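Inactive glucansucrase (Lactobacillus reuteri, PDB 5JBD) is an inactive member of glycoside hydrolase family 70, built around a TIM-barrel-type domain and carrying a bound calcium ion. Local coordinates at residues M537-G542 with L613-P618; Q660-S665 with P721-S726. All coordinates share one frame; numbering follows the deposited sequence.

Interaction 1: M537-G542 with L613-P618; sequences MAVLVG and LGVWVP
M537 meets V615, W616 and V617 at one end of a pair of antiparallel strands, 537-542 and 613-618, whose axes run at 174° to each other. Its side chain shows how a long apolar group can follow a neighbouring strand. CB lies 4.0 Å from the W616 carbonyl O, and CG, anti to the backbone N (chi1 178°), comes to 3.6 Å from that W616 O. CG and SD both lie against V615 CG1, the sulfur at 3.9 Å. The chain then bends at chi3 (-82°), which carries CE to 3.7 Å from V617 CG1, its nearest partner, while the methyl stays near V615 CG1.

Behind this, the backbones are joined by two hydrogen-bonded pairs, A538 with W616 and L540 with G614, each making reciprocal N-H to O bonds. The A538 N bond to W616 O is 3.0 Å long, and that of L540 N to G614 O is 2.7 Å. CA-H groups add to the grip on each acceptor; V615 CA, for instance, sits 3.3 Å from A538 O. In the intervening non-hydrogen-bonded pairs, V539 faces V615 and V541 faces L613, where V541 CG2 and L613 CD1 lie side by side, 4.0 Å apart.

The side chains of V539 and L613 pack on helix 446-455, whereas L540 and W616 turn to the other face and touch strand 596-605. Strand 537-542 also pairs with 510-515, and 612-618 with 564-571, in a curled antiparallel sheet, consistent with the C domain of family 70 proteins. Chemically, every touching residue is buried. The amides and carbonyls of A538, L540, G614 and W616 satisfy one another, those of V539, V541 and V615 bond to the flanking strands, and the side-chain atoms the two segments present to each other are all apolar.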
ATOM      1  N   MET A 537      -0.393  33.897  14.458  1.00 23.68           N
ATOM      2  CA  MET A 537      -0.704  32.910  15.508  1.00 25.13           C
ATOM      3  C   MET A 537       0.550  32.646  16.347  1.00 25.01           C
ATOM      4  O   MET A 537       1.670  32.728  15.847  1.00 22.69           O
ATOM      5  CB  MET A 537      -1.223  31.595  14.867  1.00 24.87           C
ATOM      6  CG  MET A 537      -1.548  30.444  15.832  1.00 23.90           C
ATOM      7  SD  MET A 537      -2.022  28.886  15.025  1.00 24.74           S
ATOM      8  CE  MET A 537      -3.746  29.205  14.673  1.00 24.03           C
ATOM      9  N   ALA A 538       0.339  32.341  17.628  1.00 26.09           N
ATOM     10  CA  ALA A 538       1.386  31.802  18.496  1.00 25.31           C
ATOM     11  C   ALA A 538       0.951  30.431  18.987  1.00 24.37           C
ATOM     12  O   ALA A 538      -0.145  30.274  19.522  1.00 24.00           O
ATOM     13  CB  ALA A 538       1.635  32.728  19.674  1.00 25.11           C
ATOM     14  N   VAL A 539       1.820  29.444  18.788  1.00 24.63           N
ATOM     15  CA  VAL A 539       1.634  28.092  19.288  1.00 24.86           C
ATOM     16  C   VAL A 539       2.741  27.787  20.318  1.00 25.18           C
ATOM     17  O   VAL A 539       3.926  27.848  19.997  1.00 24.23           O
ATOM     18  CB  VAL A 539       1.693  27.086  18.127  1.00 25.53           C
ATOM     19  CG1 VAL A 539       1.678  25.646  18.635  1.00 25.81           C
ATOM     20  CG2 VAL A 539       0.537  27.335  17.171  1.00 25.44           C
ATOM     21  N   LEU A 540       2.336  27.459  21.539  1.00 23.64           N
ATOM     22  CA  LEU A 540       3.254  27.142  22.642  1.00 24.67           C
ATOM     23  C   LEU A 540       3.172  25.657  22.923  1.00 24.57           C
ATOM     24  O   LEU A 540       2.103  25.161  23.263  1.00 26.05           O
ATOM     25  CB  LEU A 540       2.888  27.931  23.901  1.00 25.65           C
ATOM     26  CG  LEU A 540       3.525  29.305  24.066  1.00 28.47           C
ATOM     27  CD1 LEU A 540       3.329  30.172  22.837  1.00 30.62           C
ATOM     28  CD2 LEU A 540       2.987  30.000  25.310  1.00 29.59           C
ATOM     29  N   VAL A 541       4.299  24.958  22.804  1.00 23.72           N
ATOM     30  CA  VAL A 541       4.349  23.536  23.024  1.00 24.07           C
ATOM     31  C   VAL A 541       5.529  23.151  23.909  1.00 26.05           C
ATOM     32  O   VAL A 541       6.673  23.499  23.601  1.00 26.04           O
ATOM     33  CB  VAL A 541       4.459  22.794  21.682  1.00 24.61           C
ATOM     34  CG1 VAL A 541       4.647  21.298  21.906  1.00 25.29           C
ATOM     35  CG2 VAL A 541       3.222  23.072  20.845  1.00 23.96           C
ATOM     36  N   GLY A 542       5.235  22.420  24.994  1.00 26.81           N
ATOM     37  CA  GLY A 542       6.251  21.837  25.889  1.00 26.78           C
ATOM     38  C   GLY A 542       6.079  20.336  26.019  1.00 27.59           C
ATOM     39  O   GLY A 542       4.960  19.839  25.889  1.00 27.94           O
ATOM     40  N   LEU A 613       0.347  22.793  26.132  1.00 23.95           N
ATOM     41  CA  LEU A 613      -0.160  23.301  24.850  1.00 24.17           C
ATOM     42  C   LEU A 613      -0.906  24.609  25.063  1.00 24.95           C
ATOM     43  O   LEU A 613      -1.800  24.691  25.917  1.00 28.27           O
ATOM     44  CB  LEU A 613      -1.089  22.279  24.152  1.00 24.15           C
ATOM     45  CG  LEU A 613      -1.716  22.737  22.815  1.00 24.34           C
ATOM     46  CD1 LEU A 613      -0.644  23.116  21.783  1.00 23.36           C
ATOM     47  CD2 LEU A 613      -2.654  21.676  22.260  1.00 23.81           C
ATOM     48  N   GLY A 614      -0.542  25.630  24.285  1.00 23.02           N
ATOM     49  CA  GLY A 614      -1.292  26.885  24.246  1.00 23.21           C
ATOM     50  C   GLY A 614      -1.326  27.456  22.836  1.00 22.75           C
ATOM     51  O   GLY A 614      -0.327  27.386  22.129  1.00 24.00           O
ATOM     52  N   VAL A 615      -2.452  28.042  22.436  1.00 22.33           N
ATOM     53  CA  VAL A 615      -2.567  28.690  21.128  1.00 23.06           C
ATOM     54  C   VAL A 615      -3.290  30.037  21.228  1.00 23.49           C
ATOM     55  O   VAL A 615      -4.393  30.114  21.827  1.00 24.37           O
ATOM     56  CB  VAL A 615      -3.290  27.774  20.118  1.00 23.32           C
ATOM     57  CG1 VAL A 615      -3.282  28.414  18.723  1.00 25.00           C
ATOM     58  CG2 VAL A 615      -2.632  26.405  20.095  1.00 22.00           C
ATOM     59  N   TRP A 616      -2.687  31.071  20.635  1.00 22.64           N
ATOM     60  CA  TRP A 616      -3.215  32.451  20.666  1.00 24.30           C
ATOM     61  C   TRP A 616      -3.427  32.981  19.259  1.00 24.79           C
ATOM     62  O   TRP A 616      -2.548  32.820  18.404  1.00 24.94           O
ATOM     63  CB  TRP A 616      -2.245  33.391  21.404  1.00 25.75           C
ATOM     64  CG  TRP A 616      -2.081  32.989  22.842  1.00 26.77           C
ATOM     65  CD1 TRP A 616      -1.169  32.126  23.349  1.00 26.92           C
ATOM     66  CD2 TRP A 616      -2.911  33.384  23.932  1.00 28.85           C
ATOM     67  NE1 TRP A 616      -1.358  31.970  24.701  1.00 28.46           N
ATOM     68  CE2 TRP A 616      -2.426  32.734  25.085  1.00 28.38           C
ATOM     69  CE3 TRP A 616      -4.028  34.233  24.046  1.00 30.63           C
ATOM     70  CZ2 TRP A 616      -3.012  32.902  26.344  1.00 29.86           C
ATOM     71  CZ3 TRP A 616      -4.612  34.403  25.308  1.00 30.95           C
ATOM     72  CH2 TRP A 616      -4.104  33.731  26.436  1.00 30.03           C
ATOM     73  N   VAL A 617      -4.572  33.627  19.031  1.00 24.16           N
ATOM     74  CA  VAL A 617      -4.874  34.284  17.747  1.00 25.00           C
ATOM     75  C   VAL A 617      -5.466  35.677  17.957  1.00 24.69           C
ATOM     76  O   VAL A 617      -6.084  35.929  18.988  1.00 25.13           O
ATOM     77  CB  VAL A 617      -5.845  33.450  16.864  1.00 24.76           C
ATOM     78  CG1 VAL A 617      -5.202  32.129  16.478  1.00 24.91           C
ATOM     79  CG2 VAL A 617      -7.190  33.218  17.541  1.00 25.38           C
ATOM     80  N   PRO A 618      -5.300  36.574  16.977  1.00 24.52           N
ATOM     81  CA  PRO A 618      -5.922  37.894  17.115  1.00 26.34           C
ATOM     82  C   PRO A 618      -7.445  37.868  17.334  1.00 27.26           C
ATOM     83  O   PRO A 618      -8.142  37.031  16.769  1.00 27.77           O
ATOM     84  CB  PRO A 618      -5.589  38.584  15.782  1.00 25.14           C
ATOM     85  CG  PRO A 618      -4.329  37.910  15.318  1.00 24.68           C
ATOM     86  CD  PRO A 618      -4.463  36.486  15.762  1.00 24.53           C
TER

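Interaction 2: Q660-S665 with P721-S726; sequences QPEPTS and PTKYGS
Two strand-to-helix loops of the TIM-type barrel meet where K723 reaches across to Q660. The lysine chain bends at chi3 (-74°), which carries K723 CE to 3.3 Å from Q660 O. From there K723 NZ donates to Q660 O at 2.8 Å, tilted 22° from the carbonyl plane. NZ is also hydrogen-bonded to Y703 O, so the buried ammonium has two carbonyl partners. E662 crosses this chain at about a right angle: its OE1 lies 3.9 Å from K723 CG, while OE2 stays 5.3 Å from K723 NZ, where opposite charges may attract weakly, without a contact. A water donates to both E662 OE1 and T722 O, bridging the loops. P663 adds its ring, with CD 3.3 Å from K723 O.

Q660 OE1 also comes in the ring plane to the edge of Y724, 3.7 Å from CE1. K723 CB sits over the centre of one face of that ring, and the tyrosine hydroxyl is hydrogen-bonded to E705 O. An ST turn, in which Y724 N donates to T722 OG1, shapes the second loop.

Loop 660-665 leads into helix 670-676, which touches Q660 and Y724; loop 721-726 ends at S726, the N-cap of helix 727-739.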
ATOM      1  N   GLN A 660     -11.119   0.466   8.403  1.00 29.08           N
ATOM      2  CA  GLN A 660     -12.465   0.892   8.111  1.00 31.10           C
ATOM      3  C   GLN A 660     -13.285  -0.379   7.857  1.00 29.35           C
ATOM      4  O   GLN A 660     -12.823  -1.267   7.148  1.00 33.13           O
ATOM      5  CB  GLN A 660     -12.434   1.800   6.880  1.00 31.60           C
ATOM      6  CG  GLN A 660     -13.680   2.619   6.647  1.00 33.32           C
ATOM      7  CD  GLN A 660     -13.565   3.481   5.407  1.00 32.68           C
ATOM      8  OE1 GLN A 660     -12.500   4.042   5.101  1.00 31.16           O
ATOM      9  NE2 GLN A 660     -14.666   3.602   4.688  1.00 33.91           N
ATOM     10  N   PRO A 661     -14.468  -0.490   8.471  1.00 29.81           N
ATOM     11  CA  PRO A 661     -15.272  -1.708   8.297  1.00 30.74           C
ATOM     12  C   PRO A 661     -16.015  -1.749   6.957  1.00 32.00           C
ATOM     13  O   PRO A 661     -16.194  -0.714   6.314  1.00 30.12           O
ATOM     14  CB  PRO A 661     -16.285  -1.606   9.436  1.00 30.68           C
ATOM     15  CG  PRO A 661     -16.529  -0.145   9.561  1.00 31.27           C
ATOM     16  CD  PRO A 661     -15.163   0.497   9.318  1.00 30.52           C
ATOM     17  N   GLU A 662     -16.460  -2.940   6.558  1.00 34.65           N
ATOM     18  CA  GLU A 662     -17.389  -3.063   5.438  1.00 34.02           C
ATOM     19  C   GLU A 662     -18.693  -2.362   5.848  1.00 32.20           C
ATOM     20  O   GLU A 662     -19.098  -2.452   7.010  1.00 34.38           O
ATOM     21  CB  GLU A 662     -17.631  -4.534   5.093  1.00 36.05           C
ATOM     22  CG  GLU A 662     -16.414  -5.252   4.514  1.00 36.01           C
ATOM     23  CD  GLU A 662     -16.032  -4.810   3.097  1.00 37.57           C
ATOM     24  OE1 GLU A 662     -16.861  -4.198   2.382  1.00 36.02           O
ATOM     25  OE2 GLU A 662     -14.892  -5.104   2.674  1.00 38.74           O
ATOM     26  N   PRO A 663     -19.319  -1.604   4.926  1.00 31.17           N
ATOM     27  CA  PRO A 663     -20.514  -0.838   5.298  1.00 31.74           C
ATOM     28  C   PRO A 663     -21.724  -1.744   5.538  1.00 31.76           C
ATOM     29  O   PRO A 663     -21.922  -2.730   4.824  1.00 33.15           O
ATOM     30  CB  PRO A 663     -20.756   0.062   4.088  1.00 31.35           C
ATOM     31  CG  PRO A 663     -20.201  -0.710   2.949  1.00 31.28           C
ATOM     32  CD  PRO A 663     -19.019  -1.473   3.488  1.00 31.18           C
ATOM     33  N   THR A 664     -22.531  -1.388   6.524  1.00 32.93           N
ATOM     34  CA  THR A 664     -23.702  -2.187   6.912  1.00 33.33           C
ATOM     35  C   THR A 664     -24.967  -1.838   6.113  1.00 35.18           C
ATOM     36  O   THR A 664     -25.982  -2.526   6.237  1.00 33.56           O
ATOM     37  CB  THR A 664     -23.979  -2.028   8.420  1.00 33.90           C
ATOM     38  OG1 THR A 664     -23.923  -0.640   8.785  1.00 32.92           O
ATOM     39  CG2 THR A 664     -22.941  -2.802   9.222  1.00 34.24           C
ATOM     40  N   SER A 665     -24.912  -0.769   5.319  1.00 34.24           N
ATOM     41  CA  SER A 665     -26.011  -0.374   4.449  1.00 36.34           C
ATOM     42  C   SER A 665     -25.465   0.456   3.293  1.00 38.17           C
ATOM     43  O   SER A 665     -24.285   0.837   3.290  1.00 34.54           O
ATOM     44  CB  SER A 665     -27.032   0.456   5.220  1.00 36.11           C
ATOM     45  OG  SER A 665     -26.475   1.695   5.627  1.00 35.91           O
ATOM     46  N   PRO A 721     -20.197  -3.363  -5.045  1.00 33.57           N
ATOM     47  CA  PRO A 721     -19.397  -2.203  -4.618  1.00 32.18           C
ATOM     48  C   PRO A 721     -18.035  -2.606  -4.035  1.00 32.05           C
ATOM     49  O   PRO A 721     -17.830  -3.765  -3.659  1.00 30.66           O
ATOM     50  CB  PRO A 721     -20.275  -1.536  -3.551  1.00 32.31           C
ATOM     51  CG  PRO A 721     -21.136  -2.633  -3.023  1.00 34.91           C
ATOM     52  CD  PRO A 721     -21.371  -3.573  -4.177  1.00 34.86           C
ATOM     53  N   THR A 722     -17.098  -1.655  -3.985  1.00 30.57           N
ATOM     54  CA  THR A 722     -15.857  -1.854  -3.241  1.00 30.04           C
ATOM     55  C   THR A 722     -16.231  -1.619  -1.777  1.00 30.46           C
ATOM     56  O   THR A 722     -17.412  -1.426  -1.472  1.00 31.43           O
ATOM     57  CB  THR A 722     -14.764  -0.865  -3.700  1.00 28.61           C
ATOM     58  OG1 THR A 722     -15.154   0.468  -3.349  1.00 27.13           O
ATOM     59  CG2 THR A 722     -14.555  -0.980  -5.223  1.00 27.98           C
ATOM     60  N   LYS A 723     -15.261  -1.615  -0.868  1.00 29.69           N
ATOM     61  CA  LYS A 723     -15.560  -1.234   0.511  1.00 29.36           C
ATOM     62  C   LYS A 723     -16.281   0.118   0.559  1.00 29.48           C
ATOM     63  O   LYS A 723     -17.202   0.303   1.361  1.00 29.49           O
ATOM     64  CB  LYS A 723     -14.290  -1.179   1.380  1.00 30.52           C
ATOM     65  CG  LYS A 723     -14.591  -1.005   2.875  1.00 30.78           C
ATOM     66  CD  LYS A 723     -13.347  -0.749   3.720  1.00 30.36           C
ATOM     67  CE  LYS A 723     -12.512  -2.008   3.905  1.00 31.01           C
ATOM     68  NZ  LYS A 723     -11.367  -1.764   4.820  1.00 31.27           N
ATOM     69  N   TYR A 724     -15.873   1.042  -0.320  1.00 28.04           N
ATOM     70  CA  TYR A 724     -16.261   2.458  -0.232  1.00 27.56           C
ATOM     71  C   TYR A 724     -17.592   2.758  -0.915  1.00 27.72           C
ATOM     72  O   TYR A 724     -18.272   3.733  -0.563  1.00 28.52           O
ATOM     73  CB  TYR A 724     -15.126   3.344  -0.803  1.00 26.08           C
ATOM     74  CG  TYR A 724     -13.774   2.960  -0.228  1.00 24.78           C
ATOM     75  CD1 TYR A 724     -13.463   3.232   1.100  1.00 23.99           C
ATOM     76  CD2 TYR A 724     -12.844   2.255  -0.989  1.00 24.34           C
ATOM     77  CE1 TYR A 724     -12.243   2.851   1.657  1.00 23.37           C
ATOM     78  CE2 TYR A 724     -11.614   1.878  -0.457  1.00 24.71           C
ATOM     79  CZ  TYR A 724     -11.315   2.185   0.875  1.00 24.05           C
ATOM     80  OH  TYR A 724     -10.115   1.786   1.410  1.00 23.30           O
ATOM     81  N   GLY A 725     -17.953   1.926  -1.896  1.00 27.80           N
ATOM     82  CA  GLY A 725     -19.180   2.099  -2.685  1.00 27.67           C
ATOM     83  C   GLY A 725     -18.974   1.745  -4.153  1.00 27.17           C
ATOM     84  O   GLY A 725     -18.036   1.022  -4.501  1.00 26.18           O
ATOM     85  N   SER A 726     -19.911   2.208  -4.983  1.00 27.51           N
ATOM     86  CA  SER A 726     -19.894   2.005  -6.438  1.00 28.02           C
ATOM     87  C   SER A 726     -19.183   3.163  -7.147  1.00 27.86           C
ATOM     88  O   SER A 726     -18.974   4.243  -6.574  1.00 27.91           O
ATOM     89  CB  SER A 726     -21.322   1.903  -6.971  1.00 27.63           C
ATOM     90  OG  SER A 726     -22.036   3.114  -6.759  1.00 26.91           O
TER
HETATM   91  O   HOH W   1     -18.576  -3.295   0.152  1.00 33.08           O

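Overall arrangement
The two contacts come in series along the chain: interaction 1 closes before interaction 2 opens. Their centres are about 40 Å apart and their nearest atoms about 27 Å. They do not touch, and no strand or helix is common to both. Interaction 1 belongs to the curled antiparallel sheet; interaction 2 joins the loop after barrel strand 652-654 to one that comes after 688-691 via short strand 696-697 and precedes helix 727-739. Helix 446-455 links the two regions: it packs on the antiparallel sheet and leads into barrel strand 460-464, the neighbour of 652-654. One contact rests on regular strand pairing within an appended sheet, the other on side chains joining irregular barrel loops.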